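Protein SMG-7 (Caenorhabditis elegans, PDB 3ZHE) pairs with SMG-5 through a 14-3-3-like domain in a heterodimer required for efficient nonsense-mediated mRNA decay. Local coordinates at residues L85-H90 / L106-D111; G99-K104 / Y153-R158. All blocks are in the same frame, centred on the assembly; numbering follows the deposited sequence.

Interaction 1: residues L85-H90 / L106-D111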
ATOM      1  N   LEU B  85      -4.163   2.432 -12.820  1.00 73.37           N
ATOM      2  CA  LEU B  85      -2.832   2.707 -13.355  1.00 73.73           C
ATOM      3  C   LEU B  85      -1.762   2.253 -12.370  1.00 79.26           C
ATOM      4  O   LEU B  85      -0.848   1.501 -12.730  1.00 77.96           O
ATOM      5  CB  LEU B  85      -2.661   4.196 -13.658  1.00 66.60           C
ATOM      6  CG  LEU B  85      -1.251   4.637 -14.060  1.00 66.52           C
ATOM      7  CD1 LEU B  85      -0.815   3.978 -15.363  1.00 61.39           C
ATOM      8  CD2 LEU B  85      -1.170   6.153 -14.170  1.00 67.29           C
ATOM      9  N   SER B  86      -1.887   2.710 -11.126  1.00 81.12           N
ATOM     10  CA  SER B  86      -0.927   2.352 -10.083  1.00 76.09           C
ATOM     11  C   SER B  86      -0.825   0.839  -9.920  1.00 76.80           C
ATOM     12  O   SER B  86       0.276   0.274  -9.898  1.00 76.42           O
ATOM     13  CB  SER B  86      -1.318   2.988  -8.748  1.00 72.03           C
ATOM     14  OG  SER B  86      -0.409   2.623  -7.724  1.00 76.19           O
ATOM     15  N   LEU B  87      -1.978   0.187  -9.816  1.00 73.00           N
ATOM     16  CA  LEU B  87      -2.023  -1.260  -9.630  1.00 70.11           C
ATOM     17  C   LEU B  87      -1.459  -2.028 -10.823  1.00 74.16           C
ATOM     18  O   LEU B  87      -0.776  -3.040 -10.654  1.00 77.81           O
ATOM     19  CB  LEU B  87      -3.450  -1.716  -9.329  1.00 68.32           C
ATOM     20  CG  LEU B  87      -3.986  -1.241  -7.980  1.00 71.66           C
ATOM     21  CD1 LEU B  87      -5.382  -1.782  -7.737  1.00 75.96           C
ATOM     22  CD2 LEU B  87      -3.040  -1.670  -6.873  1.00 63.13           C
ATOM     23  N   LEU B  88      -1.750  -1.546 -12.026  1.00 75.99           N
ATOM     24  CA  LEU B  88      -1.224  -2.159 -13.241  1.00 73.14           C
ATOM     25  C   LEU B  88       0.292  -2.032 -13.300  1.00 75.45           C
ATOM     26  O   LEU B  88       0.976  -2.929 -13.791  1.00 69.79           O
ATOM     27  CB  LEU B  88      -1.856  -1.548 -14.493  1.00 68.39           C
ATOM     28  CG  LEU B  88      -3.142  -2.208 -14.995  1.00 75.00           C
ATOM     29  CD1 LEU B  88      -3.686  -1.475 -16.212  1.00 77.09           C
ATOM     30  CD2 LEU B  88      -2.887  -3.669 -15.321  1.00 78.95           C
ATOM     31  N   VAL B  89       0.814  -0.916 -12.801  1.00 83.56           N
ATOM     32  CA  VAL B  89       2.261  -0.751 -12.712  1.00 82.75           C
ATOM     33  C   VAL B  89       2.859  -1.727 -11.698  1.00 88.70           C
ATOM     34  O   VAL B  89       3.855  -2.394 -11.988  1.00 88.59           O
ATOM     35  CB  VAL B  89       2.660   0.699 -12.371  1.00 81.20           C
ATOM     36  CG1 VAL B  89       4.075   0.746 -11.816  1.00 80.85           C
ATOM     37  CG2 VAL B  89       2.535   1.575 -13.608  1.00 86.17           C
ATOM     38  N   HIS B  90       2.238  -1.822 -10.524  1.00 92.14           N
ATOM     39  CA  HIS B  90       2.698  -2.747  -9.487  1.00 92.26           C
ATOM     40  C   HIS B  90       2.681  -4.197  -9.963  1.00 91.06           C
ATOM     41  O   HIS B  90       3.593  -4.969  -9.672  1.00 93.57           O
ATOM     42  CB  HIS B  90       1.832  -2.620  -8.236  1.00 96.37           C
ATOM     43  CG  HIS B  90       2.272  -1.539  -7.300  1.00103.13           C
ATOM     44  ND1 HIS B  90       1.399  -0.616  -6.769  1.00107.35           N
ATOM     45  CD2 HIS B  90       3.490  -1.242  -6.791  1.00107.71           C
ATOM     46  CE1 HIS B  90       2.062   0.209  -5.978  1.00106.32           C
ATOM     47  NE2 HIS B  90       3.333  -0.149  -5.974  1.00108.02           N
ATOM     48  N   LEU B 106      -3.671   1.407  -3.738  1.00 73.97           N
ATOM     49  CA  LEU B 106      -2.774   1.760  -4.826  1.00 76.84           C
ATOM     50  C   LEU B 106      -1.584   0.817  -4.807  1.00 77.87           C
ATOM     51  O   LEU B 106      -0.875   0.674  -5.801  1.00 63.27           O
ATOM     52  CB  LEU B 106      -2.266   3.192  -4.657  1.00 78.22           C
ATOM     53  CG  LEU B 106      -3.257   4.273  -4.224  1.00 81.82           C
ATOM     54  CD1 LEU B 106      -2.537   5.601  -4.089  1.00 82.03           C
ATOM     55  CD2 LEU B 106      -4.409   4.384  -5.208  1.00 84.42           C
ATOM     56  N   THR B 107      -1.380   0.170  -3.666  1.00 88.18           N
ATOM     57  CA  THR B 107      -0.149  -0.569  -3.416  1.00 94.62           C
ATOM     58  C   THR B 107      -0.319  -2.087  -3.441  1.00 94.68           C
ATOM     59  O   THR B 107       0.457  -2.789  -4.093  1.00 93.35           O
ATOM     60  CB  THR B 107       0.463  -0.168  -2.054  1.00 93.78           C
ATOM     61  OG1 THR B 107       0.580   1.257  -1.979  1.00100.77           O
ATOM     62  CG2 THR B 107       1.834  -0.797  -1.871  1.00 93.94           C
ATOM     63  N   TRP B 108      -1.337  -2.579  -2.736  1.00 93.70           N
ATOM     64  CA  TRP B 108      -1.456  -4.000  -2.408  1.00 91.09           C
ATOM     65  C   TRP B 108      -0.232  -4.452  -1.621  1.00 99.99           C
ATOM     66  O   TRP B 108       0.381  -3.658  -0.909  1.00103.10           O
ATOM     67  CB  TRP B 108      -1.663  -4.864  -3.655  1.00 81.19           C
ATOM     68  CG  TRP B 108      -3.051  -4.786  -4.209  1.00 79.79           C
ATOM     69  CD1 TRP B 108      -4.166  -4.331  -3.566  1.00 79.31           C
ATOM     70  CD2 TRP B 108      -3.473  -5.168  -5.524  1.00 73.55           C
ATOM     71  NE1 TRP B 108      -5.258  -4.411  -4.400  1.00 73.78           N
ATOM     72  CE2 TRP B 108      -4.857  -4.920  -5.607  1.00 70.50           C
ATOM     73  CE3 TRP B 108      -2.813  -5.697  -6.638  1.00 69.71           C
ATOM     74  CZ2 TRP B 108      -5.595  -5.183  -6.762  1.00 64.75           C
ATOM     75  CZ3 TRP B 108      -3.547  -5.956  -7.785  1.00 72.43           C
ATOM     76  CH2 TRP B 108      -4.923  -5.700  -7.838  1.00 73.09           C
ATOM     77  N   THR B 109       0.115  -5.728  -1.742  1.00102.96           N
ATOM     78  CA  THR B 109       1.259  -6.282  -1.029  1.00 97.12           C
ATOM     79  C   THR B 109       2.107  -7.114  -1.984  1.00 93.47           C
ATOM     80  O   THR B 109       1.611  -7.573  -3.010  1.00 98.05           O
ATOM     81  CB  THR B 109       0.806  -7.150   0.160  1.00100.08           C
ATOM     82  OG1 THR B 109      -0.126  -8.139  -0.294  1.00101.50           O
ATOM     83  CG2 THR B 109       0.143  -6.286   1.224  1.00 72.84           C
ATOM     84  N   PRO B 110       3.396  -7.303  -1.660  1.00 91.97           N
ATOM     85  CA  PRO B 110       4.259  -8.118  -2.523  1.00 89.83           C
ATOM     86  C   PRO B 110       3.817  -9.579  -2.600  1.00 95.97           C
ATOM     87  O   PRO B 110       4.288 -10.313  -3.468  1.00 96.64           O
ATOM     88  CB  PRO B 110       5.625  -8.023  -1.837  1.00 83.44           C
ATOM     89  CG  PRO B 110       5.567  -6.786  -1.023  1.00 81.70           C
ATOM     90  CD  PRO B 110       4.151  -6.663  -0.569  1.00 89.64           C
ATOM     91  N   ASP B 111       2.923  -9.991  -1.708  1.00100.96           N
ATOM     92  CA  ASP B 111       2.503 -11.387  -1.638  1.00101.08           C
ATOM     93  C   ASP B 111       1.527 -11.790  -2.742  1.00 99.00           C
ATOM     94  O   ASP B 111       1.258 -12.974  -2.928  1.00 96.29           O
ATOM     95  CB  ASP B 111       1.883 -11.694  -0.271  1.00103.74           C
ATOM     96  CG  ASP B 111       2.855 -11.478   0.875  1.00111.62           C
ATOM     97  OD1 ASP B 111       2.973 -10.326   1.345  1.00103.22           O
ATOM     98  OD2 ASP B 111       3.497 -12.459   1.312  1.00124.49           O
TER
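One face of the Trp108 indole carries Leu87 of the helix: CD2 sits over the five-membered ring, 3.9 Å from its centroid and 17° off the normal, a CH-pi contact. The second methyl, CD1, comes down on the same face at the rim, 3.5 Å from Trp108 CZ2, and the two side chains cross at about a right angle. The His90 imidazole has Thr107 O above one face, offset toward the rim, and Leu106 O at its edge in the ring plane. With OG anti to the backbone N (chi1 179°), Ser86 turns its hydroxyl to the short helix and donates from OG to Leu106 O at 2.8 Å, tilted from the carbonyl plane. His90 ND1 adds a weak bond to Leu106 O at 2.8 Å with a bent N-H...O angle of 121°. One good and one weak donor, a turn apart on the same helix, thus converge on the carbonyl of the buried Leu106, and Leu87 CD2 packs 3.4 Å from Leu106 O. The chain departs from helical geometry at Trp108, which has positive phi, after the short helix 104-107; Thr107 OG1 turns back to the carbonyl of Ser103. Tyr132 of the SMG-5 chain meets the Trp108 ring edge-to-face and also packs on Leu87, placing this pair at the heterodimer interface. Among the packed helices of the 14-3-3-like domain, the contact fastens helix 104-107 to the C-terminal part of helix 68-92, while helix 122-142 lies against both, through Met129 on Ser86 and His90 and Leu133 on Leu106.

Interaction 2: residues G99-K104 / Y153-R158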
ATOM      1  N   GLY B  99       6.579   3.021   2.261  1.00 81.27           N
ATOM      2  CA  GLY B  99       5.914   3.256   3.532  1.00 72.83           C
ATOM      3  C   GLY B  99       4.597   2.514   3.655  1.00 81.11           C
ATOM      4  O   GLY B  99       3.765   2.559   2.747  1.00 77.17           O
ATOM      5  N   ASN B 100       4.402   1.833   4.782  1.00 89.42           N
ATOM      6  CA  ASN B 100       3.161   1.104   5.035  1.00 96.02           C
ATOM      7  C   ASN B 100       2.001   2.022   5.398  1.00 98.70           C
ATOM      8  O   ASN B 100       0.874   1.565   5.593  1.00108.43           O
ATOM      9  CB  ASN B 100       3.353   0.049   6.125  1.00109.87           C
ATOM     10  CG  ASN B 100       3.933  -1.245   5.588  1.00121.70           C
ATOM     11  OD1 ASN B 100       3.831  -1.539   4.397  1.00123.43           O
ATOM     12  ND2 ASN B 100       4.537  -2.030   6.470  1.00124.41           N
ATOM     13  N   ASP B 101       2.285   3.316   5.493  1.00 92.89           N
ATOM     14  CA  ASP B 101       1.241   4.305   5.706  1.00 95.47           C
ATOM     15  C   ASP B 101       0.541   4.605   4.385  1.00 94.47           C
ATOM     16  O   ASP B 101      -0.574   5.125   4.367  1.00 96.94           O
ATOM     17  CB  ASP B 101       1.823   5.585   6.308  1.00 95.18           C
ATOM     18  CG  ASP B 101       2.886   6.213   5.429  1.00 92.80           C
ATOM     19  OD1 ASP B 101       3.678   5.465   4.819  1.00 86.93           O
ATOM     20  OD2 ASP B 101       2.927   7.459   5.351  1.00 97.23           O
ATOM     21  N   ILE B 102       1.205   4.270   3.281  1.00 88.20           N
ATOM     22  CA  ILE B 102       0.630   4.446   1.952  1.00 79.83           C
ATOM     23  C   ILE B 102      -0.559   3.511   1.761  1.00 80.11           C
ATOM     24  O   ILE B 102      -0.473   2.320   2.067  1.00 80.55           O
ATOM     25  CB  ILE B 102       1.674   4.179   0.846  1.00 74.21           C
ATOM     26  CG1 ILE B 102       2.791   5.224   0.901  1.00 72.21           C
ATOM     27  CG2 ILE B 102       1.018   4.184  -0.527  1.00 68.34           C
ATOM     28  CD1 ILE B 102       3.853   5.039  -0.163  1.00 71.40           C
ATOM     29  N   SER B 103      -1.668   4.060   1.267  1.00 83.39           N
ATOM     30  CA  SER B 103      -2.890   3.292   1.039  1.00 87.60           C
ATOM     31  C   SER B 103      -2.638   2.060   0.178  1.00 85.77           C
ATOM     32  O   SER B 103      -2.019   2.145  -0.884  1.00 86.18           O
ATOM     33  CB  SER B 103      -3.967   4.171   0.400  1.00 92.42           C
ATOM     34  OG  SER B 103      -5.087   3.397   0.010  1.00 95.14           O
ATOM     35  N   LYS B 104      -3.126   0.915   0.645  1.00 85.22           N
ATOM     36  CA  LYS B 104      -2.859  -0.360  -0.010  1.00 87.99           C
ATOM     37  C   LYS B 104      -3.686  -0.554  -1.278  1.00 85.30           C
ATOM     38  O   LYS B 104      -3.428  -1.469  -2.058  1.00 84.47           O
ATOM     39  CB  LYS B 104      -3.086  -1.523   0.962  1.00 92.21           C
ATOM     40  CG  LYS B 104      -2.285  -1.409   2.252  1.00 92.51           C
ATOM     41  CD  LYS B 104      -1.823  -2.772   2.747  1.00 89.45           C
ATOM     42  CE  LYS B 104      -0.925  -2.636   3.965  1.00 86.89           C
ATOM     43  NZ  LYS B 104       0.185  -1.669   3.728  1.00 87.67           N
ATOM     44  N   TYR B 153      -0.974  13.853  -0.150  1.00 86.62           N
ATOM     45  CA  TYR B 153      -0.050  14.958  -0.390  1.00 86.29           C
ATOM     46  C   TYR B 153       1.237  14.841   0.422  1.00 86.31           C
ATOM     47  O   TYR B 153       2.326  15.031  -0.110  1.00 82.33           O
ATOM     48  CB  TYR B 153      -0.724  16.298  -0.085  1.00 87.35           C
ATOM     49  CG  TYR B 153      -1.670  16.778  -1.160  1.00 88.02           C
ATOM     50  CD1 TYR B 153      -1.502  16.390  -2.483  1.00 89.24           C
ATOM     51  CD2 TYR B 153      -2.729  17.622  -0.855  1.00 87.23           C
ATOM     52  CE1 TYR B 153      -2.365  16.828  -3.470  1.00 85.87           C
ATOM     53  CE2 TYR B 153      -3.597  18.063  -1.834  1.00 88.16           C
ATOM     54  CZ  TYR B 153      -3.411  17.664  -3.139  1.00 88.89           C
ATOM     55  OH  TYR B 153      -4.279  18.108  -4.109  1.00 93.35           O
ATOM     56  N   GLU B 154       1.105  14.543   1.711  1.00 89.91           N
ATOM     57  CA  GLU B 154       2.263  14.418   2.590  1.00 85.09           C
ATOM     58  C   GLU B 154       3.132  13.232   2.186  1.00 76.58           C
ATOM     59  O   GLU B 154       4.364  13.322   2.193  1.00 75.52           O
ATOM     60  CB  GLU B 154       1.824  14.285   4.051  1.00 88.78           C
ATOM     61  CG  GLU B 154       1.232  15.553   4.647  1.00 99.62           C
ATOM     62  CD  GLU B 154       0.665  15.332   6.037  1.00109.18           C
ATOM     63  OE1 GLU B 154       0.702  14.181   6.517  1.00111.15           O
ATOM     64  OE2 GLU B 154       0.183  16.310   6.647  1.00115.24           O
ATOM     65  N   GLN B 155       2.486  12.123   1.833  1.00 74.88           N
ATOM     66  CA  GLN B 155       3.212  10.955   1.347  1.00 80.20           C
ATOM     67  C   GLN B 155       3.996  11.303   0.084  1.00 82.95           C
ATOM     68  O   GLN B 155       5.200  11.052   0.003  1.00 84.95           O
ATOM     69  CB  GLN B 155       2.255   9.787   1.089  1.00 84.07           C
ATOM     70  CG  GLN B 155       1.637   9.204   2.353  1.00 93.89           C
ATOM     71  CD  GLN B 155       0.589   8.145   2.066  1.00105.74           C
ATOM     72  OE1 GLN B 155       0.382   7.753   0.919  1.00107.40           O
ATOM     73  NE2 GLN B 155      -0.081   7.679   3.114  1.00113.71           N
ATOM     74  N   SER B 156       3.307  11.902  -0.885  1.00 84.63           N
ATOM     75  CA  SER B 156       3.919  12.341  -2.136  1.00 83.84           C
ATOM     76  C   SER B 156       5.118  13.252  -1.890  1.00 83.65           C
ATOM     77  O   SER B 156       6.173  13.084  -2.503  1.00 79.99           O
ATOM     78  CB  SER B 156       2.881  13.061  -3.003  1.00 83.00           C
ATOM     79  OG  SER B 156       3.488  13.761  -4.076  1.00 78.98           O
ATOM     80  N   CYS B 157       4.945  14.212  -0.987  1.00 85.99           N
ATOM     81  CA  CYS B 157       6.009  15.140  -0.621  1.00 88.60           C
ATOM     82  C   CYS B 157       7.204  14.406  -0.021  1.00 94.65           C
ATOM     83  O   CYS B 157       8.353  14.745  -0.303  1.00 97.81           O
ATOM     84  CB  CYS B 157       5.488  16.188   0.365  1.00 72.65           C
ATOM     85  SG  CYS B 157       6.712  17.415   0.877  1.00 92.07           S
ATOM     86  N   ARG B 158       6.929  13.399   0.802  1.00 95.16           N
ATOM     87  CA  ARG B 158       7.997  12.615   1.418  1.00 84.25           C
ATOM     88  C   ARG B 158       8.781  11.824   0.378  1.00 80.38           C
ATOM     89  O   ARG B 158      10.011  11.786   0.417  1.00 79.26           O
ATOM     90  CB  ARG B 158       7.447  11.666   2.488  1.00 77.77           C
ATOM     91  CG  ARG B 158       8.536  10.890   3.224  1.00 75.41           C
ATOM     92  CD  ARG B 158       7.975   9.956   4.287  1.00 74.70           C
ATOM     93  NE  ARG B 158       7.346   8.769   3.715  1.00 73.51           N
ATOM     94  CZ  ARG B 158       6.065   8.455   3.873  1.00 76.48           C
ATOM     95  NH1 ARG B 158       5.275   9.239   4.593  1.00 76.34           N
ATOM     96  NH2 ARG B 158       5.576   7.355   3.317  1.00 71.82           N
TER
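Asp101 and Arg158 meet tip to tip in a salt bridge, with carboxylate and guanidinium planes 40° apart. Arg158 NH1 gives the straighter bond, 3.0 Å to Asp101 OD2 with an N-H...O angle of 145°, on the syn side of the carboxylate. Arg158 NH2 adds weak bonds to both oxygens, 3.1 Å to Asp101 OD1 and 3.3 Å to OD2. The Arg158 chain is extended as far as CD and then bends at chi3 (74°), turning NE toward the loop. Beside this pair the extended side chain of Gln155 reaches into the loop: NE2 comes to 2.9 Å from Asp101 O, and OE1 lies 3.5 Å from both CA and CG1 of Ile102, whose side chain it crosses obliquely. An alanine in place of Gln155 would probably open a gap against Ile102 and leave Asp101 O without the amide that now lies close to it. Gln155 and Arg158 stand one turn apart and so hold the loop from 99 to 104 against one flank of helix 146-159, which lies within a predicted TPR repeat (130-163). Gly99 to Ile102 form a type I beta turn, closed by Ile102 N to Gly99 O at 3.1 Å, and Asp101 is presented toward the helix from it. Tyr98 O accepts a further bond from Arg158 NH2, holding the guanidinium from the loop backbone as well. Farther out, Ser103 is the N-cap of helix 104-107, its OG weakly bonded to Gln105 N, while Leu133 of helix 122-142 packs against Gln155.

The segments of the two contacts alternate along the chain, so that the loop 99-104 of interaction 2 leads into the short helix of interaction 1, and Ile102 CG2 touches Thr107 OG1, 3.3 Å away. Their centres lie about 14 Å apart. Interaction 1 is the more buried, combining an aromatic-aliphatic face with a shared carbonyl acceptor, and it borders the SMG-5 chain. Interaction 2 is partly buried and nearer the centre of the chain; its charged pair lies at the exposed margin, with Gln155 and Ile102 on the buried side. Helix 122-142 is the element common to both.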